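Local coordinates for Glucanase/chitosanase (Paenibacillus fukuinensis, PDB 4ZY9), which recognises chitosan as a CBM32 carbohydrate-binding module, a beta-sandwich cut from a larger enzyme that probably hydrolyses chitosan and beta-glucan, at residues R29-S34 / Q48-N53; T36-S41 / S129-E134. The protein carries 1 engineered substitution. All coordinates share one frame; numbering follows the deposited sequence.

In the fold
Both contacts fasten the loop region between strands 14-17 and 48-54 to the beta-sandwich of this chitosan-binding module, and their centres lie about 6 Å apart. Contact 1 sets the turn at 29-34 against strand 48-54 of one sheet; contact 2 pairs the short strand 39-40 with 129-130, in the other sheet. Their segments alternate along the chain and touch directly. D32 OD2 lies 2.6 Å from T37 OG1, a probable hydrogen bond, and A30 O is 2.9 Å from F133 N, which probably ties the turn to strand 129-136. F31 of contact 1 and F133 of contact 2 also pack together, and I50 meets W39, L130 and F133 in the shared core.

Contact 1: residues R29-S34 / Q48-N53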
ATOM      1  N   ARG A  29      -3.675   9.215  -4.246  1.00  5.58           N
ATOM      2  CA  ARG A  29      -5.085   9.103  -3.950  1.00  5.91           C
ATOM      3  C   ARG A  29      -5.405   8.045  -2.968  1.00  5.51           C
ATOM      4  O   ARG A  29      -6.461   8.084  -2.318  1.00  6.53           O
ATOM      5  CB  ARG A  29      -5.888   8.840  -5.235  1.00  6.85           C
ATOM      6  CG  ARG A  29      -5.654   9.780  -6.423  1.00 10.31           C
ATOM      7  CD  ARG A  29      -5.919  11.130  -6.052  1.00 14.58           C
ATOM      8  NE  ARG A  29      -5.656  12.037  -7.174  1.00 18.69           N
ATOM      9  CZ  ARG A  29      -6.511  12.376  -8.146  1.00 27.59           C
ATOM     10  NH1 ARG A  29      -7.744  11.807  -8.267  1.00 30.90           N
ATOM     11  NH2 ARG A  29      -6.098  13.329  -9.038  1.00 25.96           N
ATOM     12  N   ALA A  30      -4.513   7.055  -2.770  1.00  5.02           N
ATOM     13  CA  ALA A  30      -4.743   6.058  -1.672  1.00  5.13           C
ATOM     14  C   ALA A  30      -4.480   6.655  -0.325  1.00  4.79           C
ATOM     15  O   ALA A  30      -4.873   6.047   0.707  1.00  6.30           O
ATOM     16  CB  ALA A  30      -3.878   4.863  -1.915  1.00  5.61           C
ATOM     17  N   PHE A  31      -3.869   7.837  -0.200  1.00  5.20           N
ATOM     18  CA  PHE A  31      -3.412   8.421   1.063  1.00  5.56           C
ATOM     19  C   PHE A  31      -4.109   9.638   1.450  1.00  5.87           C
ATOM     20  O   PHE A  31      -3.651  10.371   2.340  1.00  7.85           O
ATOM     21  CB  PHE A  31      -1.873   8.550   0.965  1.00  5.73           C
ATOM     22  CG  PHE A  31      -1.218   7.226   0.807  1.00  5.62           C
ATOM     23  CD1 PHE A  31      -0.974   6.466   1.886  1.00  6.04           C
ATOM     24  CD2 PHE A  31      -0.881   6.779  -0.431  1.00  5.74           C
ATOM     25  CE1 PHE A  31      -0.399   5.230   1.685  1.00  6.51           C
ATOM     26  CE2 PHE A  31      -0.264   5.545  -0.618  1.00  6.18           C
ATOM     27  CZ  PHE A  31      -0.074   4.770   0.473  1.00  6.42           C
ATOM     28  N   ASP A  32      -5.200   9.961   0.790  1.00  6.44           N
ATOM     29  CA  ASP A  32      -5.890  11.238   1.016  1.00  7.37           C
ATOM     30  C   ASP A  32      -7.007  11.192   2.038  1.00  7.10           C
ATOM     31  O   ASP A  32      -7.663  12.181   2.259  1.00  8.06           O
ATOM     32  CB  ASP A  32      -6.379  11.822  -0.299  1.00  7.58           C
ATOM     33  CG  ASP A  32      -7.525  11.027  -0.970  1.00  7.23           C
ATOM     34  OD1 ASP A  32      -7.927   9.993  -0.417  1.00  6.67           O
ATOM     35  OD2 ASP A  32      -8.010  11.536  -2.006  1.00  8.69           O
ATOM     36  N   GLY A  33      -7.208  10.080   2.686  1.00  6.92           N
ATOM     37  CA  GLY A  33      -8.165  10.023   3.723  1.00  7.36           C
ATOM     38  C   GLY A  33      -9.580   9.864   3.211  1.00  7.53           C
ATOM     39  O   GLY A  33     -10.508   9.892   4.063  1.00  9.50           O
ATOM     40  N   SER A  34      -9.803   9.559   1.928  1.00  6.79           N
ATOM     41  CA  SER A  34     -11.189   9.409   1.344  1.00  7.19           C
ATOM     42  C   SER A  34     -11.353   8.225   0.556  1.00  5.96           C
ATOM     43  O   SER A  34     -10.445   7.842  -0.265  1.00  5.98           O
ATOM     44  CB  SER A  34     -11.465  10.651   0.507  1.00  7.19           C
ATOM     45  OG  SER A  34     -12.771  10.599  -0.079  1.00  7.22           O
ATOM     46  N   GLN A  48       2.470  -5.281  -9.367  1.00  5.30           N
ATOM     47  CA  GLN A  48       2.335  -3.857  -9.135  1.00  4.82           C
ATOM     48  C   GLN A  48       2.548  -3.531  -7.709  1.00  4.34           C
ATOM     49  O   GLN A  48       2.382  -4.403  -6.845  1.00  5.90           O
ATOM     50  CB  GLN A  48       0.981  -3.306  -9.597  1.00  5.43           C
ATOM     51  CG  GLN A  48       0.678  -3.602 -11.031  1.00  5.23           C
ATOM     52  CD  GLN A  48       1.502  -2.844 -12.080  1.00  5.55           C
ATOM     53  OE1 GLN A  48       1.535  -3.306 -13.283  1.00  8.86           O
ATOM     54  NE2 GLN A  48       1.994  -1.714 -11.776  1.00  5.17           N
ATOM     55  N   TRP A  49       2.859  -2.345  -7.354  1.00  3.94           N
ATOM     56  CA  TRP A  49       3.172  -1.938  -5.936  1.00  3.98           C
ATOM     57  C   TRP A  49       2.884  -0.513  -5.710  1.00  3.61           C
ATOM     58  O   TRP A  49       2.888   0.310  -6.676  1.00  4.19           O
ATOM     59  CB  TRP A  49       4.603  -2.380  -5.543  1.00  4.31           C
ATOM     60  CG  TRP A  49       5.697  -1.828  -6.402  1.00  4.62           C
ATOM     61  CD1 TRP A  49       6.356  -2.518  -7.386  1.00  5.35           C
ATOM     62  CD2 TRP A  49       6.197  -0.494  -6.438  1.00  5.17           C
ATOM     63  NE1 TRP A  49       7.259  -1.738  -8.003  1.00  6.03           N
ATOM     64  CE2 TRP A  49       7.255  -0.489  -7.450  1.00  5.46           C
ATOM     65  CE3 TRP A  49       5.961   0.630  -5.716  1.00  5.24           C
ATOM     66  CZ2 TRP A  49       7.973   0.671  -7.772  1.00  6.18           C
ATOM     67  CZ3 TRP A  49       6.682   1.843  -6.112  1.00  4.68           C
ATOM     68  CH2 TRP A  49       7.657   1.809  -7.080  1.00  5.26           C
ATOM     69  N   ILE A  50       2.725  -0.137  -4.447  1.00  3.70           N
ATOM     70  CA  ILE A  50       2.586   1.213  -4.038  1.00  3.37           C
ATOM     71  C   ILE A  50       3.223   1.365  -2.698  1.00  3.80           C
ATOM     72  O   ILE A  50       3.011   0.480  -1.823  1.00  4.07           O
ATOM     73  CB  ILE A  50       1.098   1.653  -4.032  1.00  3.61           C
ATOM     74  CG1 ILE A  50       0.939   3.126  -3.611  1.00  4.47           C
ATOM     75  CG2 ILE A  50       0.225   0.726  -3.184  1.00  3.58           C
ATOM     76  CD1 ILE A  50      -0.387   3.659  -3.988  1.00  5.10           C
ATOM     77  N   TYR A  51       3.970   2.410  -2.440  1.00  4.08           N
ATOM     78  CA  TYR A  51       4.500   2.679  -1.137  1.00  4.08           C
ATOM     79  C   TYR A  51       4.280   4.105  -0.742  1.00  3.78           C
ATOM     80  O   TYR A  51       4.036   5.006  -1.600  1.00  5.16           O
ATOM     81  CB  TYR A  51       6.012   2.316  -0.916  1.00  4.35           C
ATOM     82  CG  TYR A  51       7.028   3.111  -1.675  1.00  4.96           C
ATOM     83  CD1 TYR A  51       7.412   4.388  -1.295  1.00  5.44           C
ATOM     84  CD2 TYR A  51       7.678   2.583  -2.740  1.00  5.21           C
ATOM     85  CE1 TYR A  51       8.428   5.065  -1.972  1.00  5.63           C
ATOM     86  CE2 TYR A  51       8.710   3.275  -3.419  1.00  6.10           C
ATOM     87  CZ  TYR A  51       9.018   4.486  -2.988  1.00  5.39           C
ATOM     88  OH  TYR A  51      10.058   5.164  -3.663  1.00  7.21           O
ATOM     89  N   VAL A  52       4.318   4.384   0.552  1.00  4.51           N
ATOM     90  CA  VAL A  52       4.237   5.703   1.173  1.00  4.57           C
ATOM     91  C   VAL A  52       5.508   6.013   1.886  1.00  4.53           C
ATOM     92  O   VAL A  52       6.094   5.169   2.523  1.00  4.84           O
ATOM     93  CB  VAL A  52       2.996   5.836   2.071  1.00  5.05           C
ATOM     94  CG1 VAL A  52       2.990   4.872   3.209  1.00  5.46           C
ATOM     95  CG2 VAL A  52       2.784   7.258   2.500  1.00  5.50           C
ATOM     96  N   ASN A  53       5.931   7.311   1.788  1.00  4.76           N
ATOM     97  CA  ASN A  53       7.042   7.879   2.549  1.00  4.75           C
ATOM     98  C   ASN A  53       6.455   8.528   3.748  1.00  6.10           C
ATOM     99  O   ASN A  53       5.770   9.584   3.607  1.00  6.42           O
ATOM    100  CB  ASN A  53       7.768   8.862   1.615  1.00  5.14           C
ATOM    101  CG  ASN A  53       8.959   9.515   2.296  1.00  5.91           C
ATOM    102  OD1 ASN A  53       9.089   9.506   3.487  1.00  7.63           O
ATOM    103  ND2 ASN A  53       9.808  10.156   1.498  1.00  7.24           N
TER
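F31 carries this contact, its ring reaching from the 29-34 turn into the core to meet the inward side of strand 48-53. With CG anti to its own carbonyl carbon (chi1 -62°), the phenyl group crosses V52 obliquely, and the valine lies over one ring face. The tightest approach is F31 CE1 to V52 CB, 3.5 Å. V52 CG2 sits toward the rim of that face, 4.1 Å from the ring centroid, in a CH-pi contact, while V52 CG1 lies against CE1 and CZ. I50 comes differently: its chain runs out with CG1 anti to the backbone N (chi1 -179°) and meets the ring edge tip to tip, I50 CD1 standing 3.9 Å from F31 CE2. In the beta-sandwich of this galactose-binding-like module, I50 and V52 are alternate residues facing the interior, whereas Y51 between them points away and packs on Y114 and R116. A30 adds a looser touch, its CB 4.2 Å from I50 CD1, and the F31 ring also meets A15. Beyond F31 the turn leaves the strand and becomes polar and more exposed. There D32 OD1 accepts S34 N at 3.0 Å in an Asx turn, the donor approaching from above the carboxylate plane. On the other side of F31 in sequence, the side chain of R29 starts away from the strand, and its guanidinium makes a salt bridge with E26.

Contact 2: residues T36-S41 / S129-E134; sequences TTRWAS and SLWEFE
Two antiparallel bridges join the short strand 39-40 to 129-130, just before the chain turns a corner at W131. W39 and L130 form the hydrogen-bonded pair: L130 N donates to W39 O at 3.0 Å, whereas the return bond from W39 N to L130 O is bent and weak. A40 and S129 make the neighbouring non-hydrogen-bonded pair. S129 OG, anti to its backbone N (chi1 -178°), gives its proton to a lone pair of W39 O at 2.7 Å, so two donors grip this carbonyl. The same hydroxyl accepts from R38 NH1 at 2.9 Å, a nearly straight bond lying in the guanidinium plane. R38 reaches it with CG tucked between its own backbone N and carbonyl carbon (chi1 59°) and its chain extended to NE. On the way the arginine runs alongside W131, its CD resting over the six-membered ring in a CH-pi contact, 3.7 Å from the centroid. An alanine at R38 would remove the methylene chain lying over the W131 ring and the guanidinium donor to S129 OG, and would probably loosen the packing of the indole. In this corner of the beta-sandwich W131 and E132 form a classic beta bulge in strand 129-136, both facing N66 of strand 57-67, and T37 O lies at the indole edge, 3.3 Å from W131 CE3. Toward the interior, W39 and L130 lie side by side, W39 CE3 being 4.1 Å from L130 CD1; W39 also packs on M117 and L130 on W67. The indole N-H of W39 is bonded to the backbone oxygen of S19 (W39 NE1 to S19 O).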
ATOM      1  N   THR A  36     -13.497   8.246  -1.836  1.00  4.96           N
ATOM      2  CA  THR A  36     -14.033   8.737  -3.073  1.00  5.61           C
ATOM      3  C   THR A  36     -13.020   8.847  -4.159  1.00  5.51           C
ATOM      4  O   THR A  36     -13.358   9.195  -5.337  1.00  6.43           O
ATOM      5  CB  THR A  36     -14.636  10.166  -2.919  1.00  4.59           C
ATOM      6  OG1 THR A  36     -13.660  11.147  -2.543  1.00  7.21           O
ATOM      7  CG2 THR A  36     -15.756  10.106  -1.786  1.00  6.10           C
ATOM      8  N   THR A  37     -11.767   8.485  -3.891  1.00  5.13           N
ATOM      9  CA  THR A  37     -10.630   8.589  -4.820  1.00  4.55           C
ATOM     10  C   THR A  37      -9.784   7.326  -4.584  1.00  4.65           C
ATOM     11  O   THR A  37      -9.820   6.725  -3.492  1.00  4.88           O
ATOM     12  CB  THR A  37      -9.752   9.787  -4.476  1.00  5.50           C
ATOM     13  OG1 THR A  37      -9.253   9.581  -3.100  1.00  6.78           O
ATOM     14  CG2 THR A  37     -10.407  11.059  -4.649  1.00  6.40           C
ATOM     15  N   ARG A  38      -9.088   6.895  -5.609  1.00  4.53           N
ATOM     16  CA  ARG A  38      -8.226   5.691  -5.480  1.00  4.85           C
ATOM     17  C   ARG A  38      -7.013   5.780  -6.373  1.00  4.72           C
ATOM     18  O   ARG A  38      -7.057   6.408  -7.449  1.00  5.21           O
ATOM     19  CB  ARG A  38      -9.077   4.457  -5.858  1.00  5.26           C
ATOM     20  CG  ARG A  38      -9.689   4.427  -7.286  1.00  5.89           C
ATOM     21  CD  ARG A  38     -10.652   3.322  -7.391  1.00  6.39           C
ATOM     22  NE  ARG A  38     -11.359   3.418  -8.675  1.00  7.48           N
ATOM     23  CZ  ARG A  38     -11.025   2.804  -9.799  1.00  7.56           C
ATOM     24  NH1 ARG A  38     -10.047   1.887  -9.816  1.00  7.64           N
ATOM     25  NH2 ARG A  38     -11.738   2.986 -10.898  1.00  8.46           N
ATOM     26  N   TRP A  39      -5.931   5.160  -5.905  1.00  3.97           N
ATOM     27  CA  TRP A  39      -4.876   4.731  -6.822  1.00  4.26           C
ATOM     28  C   TRP A  39      -5.406   3.576  -7.637  1.00  4.14           C
ATOM     29  O   TRP A  39      -6.073   2.674  -7.097  1.00  3.86           O
ATOM     30  CB  TRP A  39      -3.662   4.259  -6.017  1.00  4.29           C
ATOM     31  CG  TRP A  39      -2.682   3.532  -6.824  1.00  4.52           C
ATOM     32  CD1 TRP A  39      -1.905   4.083  -7.906  1.00  4.21           C
ATOM     33  CD2 TRP A  39      -2.281   2.162  -6.717  1.00  4.38           C
ATOM     34  NE1 TRP A  39      -1.118   3.108  -8.410  1.00  4.50           N
ATOM     35  CE2 TRP A  39      -1.284   1.917  -7.722  1.00  4.02           C
ATOM     36  CE3 TRP A  39      -2.638   1.088  -5.880  1.00  4.42           C
ATOM     37  CZ2 TRP A  39      -0.604   0.721  -7.847  1.00  4.36           C
ATOM     38  CZ3 TRP A  39      -2.023  -0.093  -6.036  1.00  4.77           C
ATOM     39  CH2 TRP A  39      -1.011  -0.293  -7.007  1.00  4.60           C
ATOM     40  N   ALA A  40      -5.039   3.531  -8.905  1.00  4.07           N
ATOM     41  CA  ALA A  40      -5.263   2.306  -9.735  1.00  3.99           C
ATOM     42  C   ALA A  40      -3.995   2.165 -10.577  1.00  4.71           C
ATOM     43  O   ALA A  40      -3.533   3.181 -11.177  1.00  5.63           O
ATOM     44  CB  ALA A  40      -6.490   2.459 -10.612  1.00  4.31           C
ATOM     45  N   SER A  41      -3.470   0.979 -10.667  1.00  4.77           N
ATOM     46  CA  SER A  41      -2.259   0.711 -11.469  1.00  5.30           C
ATOM     47  C   SER A  41      -2.646   0.551 -12.925  1.00  6.01           C
ATOM     48  O   SER A  41      -3.814   0.442 -13.306  1.00  6.58           O
ATOM     49  CB  SER A  41      -1.665  -0.666 -10.975  1.00  4.93           C
ATOM     50  OG  SER A  41      -2.394  -1.764 -11.358  1.00  5.30           O
ATOM     51  N   SER A 129      -6.029  -1.785  -7.299  1.00  4.42           N
ATOM     52  CA  SER A 129      -6.548  -0.449  -6.953  1.00  4.58           C
ATOM     53  C   SER A 129      -7.018  -0.368  -5.508  1.00  4.29           C
ATOM     54  O   SER A 129      -7.658  -1.276  -4.986  1.00  4.49           O
ATOM     55  CB  SER A 129      -7.716  -0.130  -7.875  1.00  3.95           C
ATOM     56  OG  SER A 129      -8.238   1.125  -7.636  1.00  4.56           O
ATOM     57  N   LEU A 130      -6.582   0.716  -4.848  1.00  3.48           N
ATOM     58  CA  LEU A 130      -6.798   0.997  -3.446  1.00  3.91           C
ATOM     59  C   LEU A 130      -7.474   2.336  -3.269  1.00  3.91           C
ATOM     60  O   LEU A 130      -6.881   3.356  -3.679  1.00  3.99           O
ATOM     61  CB  LEU A 130      -5.518   0.992  -2.667  1.00  3.95           C
ATOM     62  CG  LEU A 130      -4.874  -0.358  -2.424  1.00  4.20           C
ATOM     63  CD1 LEU A 130      -3.419  -0.266  -2.096  1.00  5.01           C
ATOM     64  CD2 LEU A 130      -5.640  -1.167  -1.360  1.00  4.88           C
ATOM     65  N   TRP A 131      -8.637   2.378  -2.592  1.00  3.80           N
ATOM     66  CA  TRP A 131      -9.198   3.593  -2.107  1.00  3.94           C
ATOM     67  C   TRP A 131      -8.355   4.255  -1.062  1.00  3.96           C
ATOM     68  O   TRP A 131      -8.211   5.488  -1.032  1.00  4.81           O
ATOM     69  CB  TRP A 131     -10.667   3.357  -1.545  1.00  4.39           C
ATOM     70  CG  TRP A 131     -11.646   2.728  -2.451  1.00  5.20           C
ATOM     71  CD1 TRP A 131     -12.123   1.487  -2.298  1.00  5.50           C
ATOM     72  CD2 TRP A 131     -12.341   3.341  -3.581  1.00  5.29           C
ATOM     73  NE1 TRP A 131     -13.059   1.254  -3.282  1.00  5.66           N
ATOM     74  CE2 TRP A 131     -13.151   2.350  -4.115  1.00  5.90           C
ATOM     75  CE3 TRP A 131     -12.273   4.589  -4.215  1.00  5.65           C
ATOM     76  CZ2 TRP A 131     -14.006   2.635  -5.197  1.00  6.22           C
ATOM     77  CZ3 TRP A 131     -13.092   4.783  -5.309  1.00  6.73           C
ATOM     78  CH2 TRP A 131     -13.875   3.784  -5.802  1.00  6.60           C
ATOM     79  N   GLU A 132      -7.922   3.430  -0.098  1.00  3.77           N
ATOM     80  CA  GLU A 132      -7.284   3.912   1.051  1.00  4.30           C
ATOM     81  C   GLU A 132      -6.175   2.924   1.509  1.00  4.00           C
ATOM     82  O   GLU A 132      -6.364   1.707   1.444  1.00  4.56           O
ATOM     83  CB  GLU A 132      -8.204   4.180   2.238  1.00  5.40           C
ATOM     84  CG  GLU A 132      -9.319   5.139   1.895  1.00  6.65           C
ATOM     85  CD  GLU A 132     -10.425   5.247   2.983  1.00  8.83           C
ATOM     86  OE1 GLU A 132     -11.191   4.296   3.095  1.00 10.40           O
ATOM     87  OE2 GLU A 132     -10.432   6.232   3.685  1.00 10.75           O
ATOM     88  N   PHE A 133      -5.055   3.452   1.985  1.00  3.95           N
ATOM     89  CA  PHE A 133      -3.940   2.674   2.578  1.00  4.08           C
ATOM     90  C   PHE A 133      -3.500   3.467   3.787  1.00  3.97           C
ATOM     91  O   PHE A 133      -3.039   4.615   3.612  1.00  4.62           O
ATOM     92  CB  PHE A 133      -2.858   2.601   1.473  1.00  4.72           C
ATOM     93  CG  PHE A 133      -1.646   1.794   1.733  1.00  4.79           C
ATOM     94  CD1 PHE A 133      -1.089   1.558   3.018  1.00  5.27           C
ATOM     95  CD2 PHE A 133      -0.852   1.349   0.648  1.00  4.76           C
ATOM     96  CE1 PHE A 133       0.141   0.913   3.179  1.00  5.28           C
ATOM     97  CE2 PHE A 133       0.379   0.750   0.850  1.00  5.60           C
ATOM     98  CZ  PHE A 133       0.864   0.500   2.104  1.00  5.40           C
ATOM     99  N   GLU A 134      -3.739   2.890   4.949  1.00  4.43           N
ATOM    100  CA  GLU A 134      -3.436   3.570   6.244  1.00  4.01           C
ATOM    101  C   GLU A 134      -2.332   2.811   6.921  1.00  4.34           C
ATOM    102  O   GLU A 134      -2.274   1.606   6.804  1.00  4.36           O
ATOM    103  CB  GLU A 134      -4.677   3.598   7.082  1.00  5.52           C
ATOM    104  CG  GLU A 134      -5.894   4.269   6.404  1.00  5.75           C
ATOM    105  CD  GLU A 134      -7.241   4.100   7.050  1.00  8.38           C
ATOM    106  OE1 GLU A 134      -7.325   3.458   8.075  1.00  9.28           O
ATOM    107  OE2 GLU A 134      -8.270   4.571   6.431  1.00 11.00           O
TER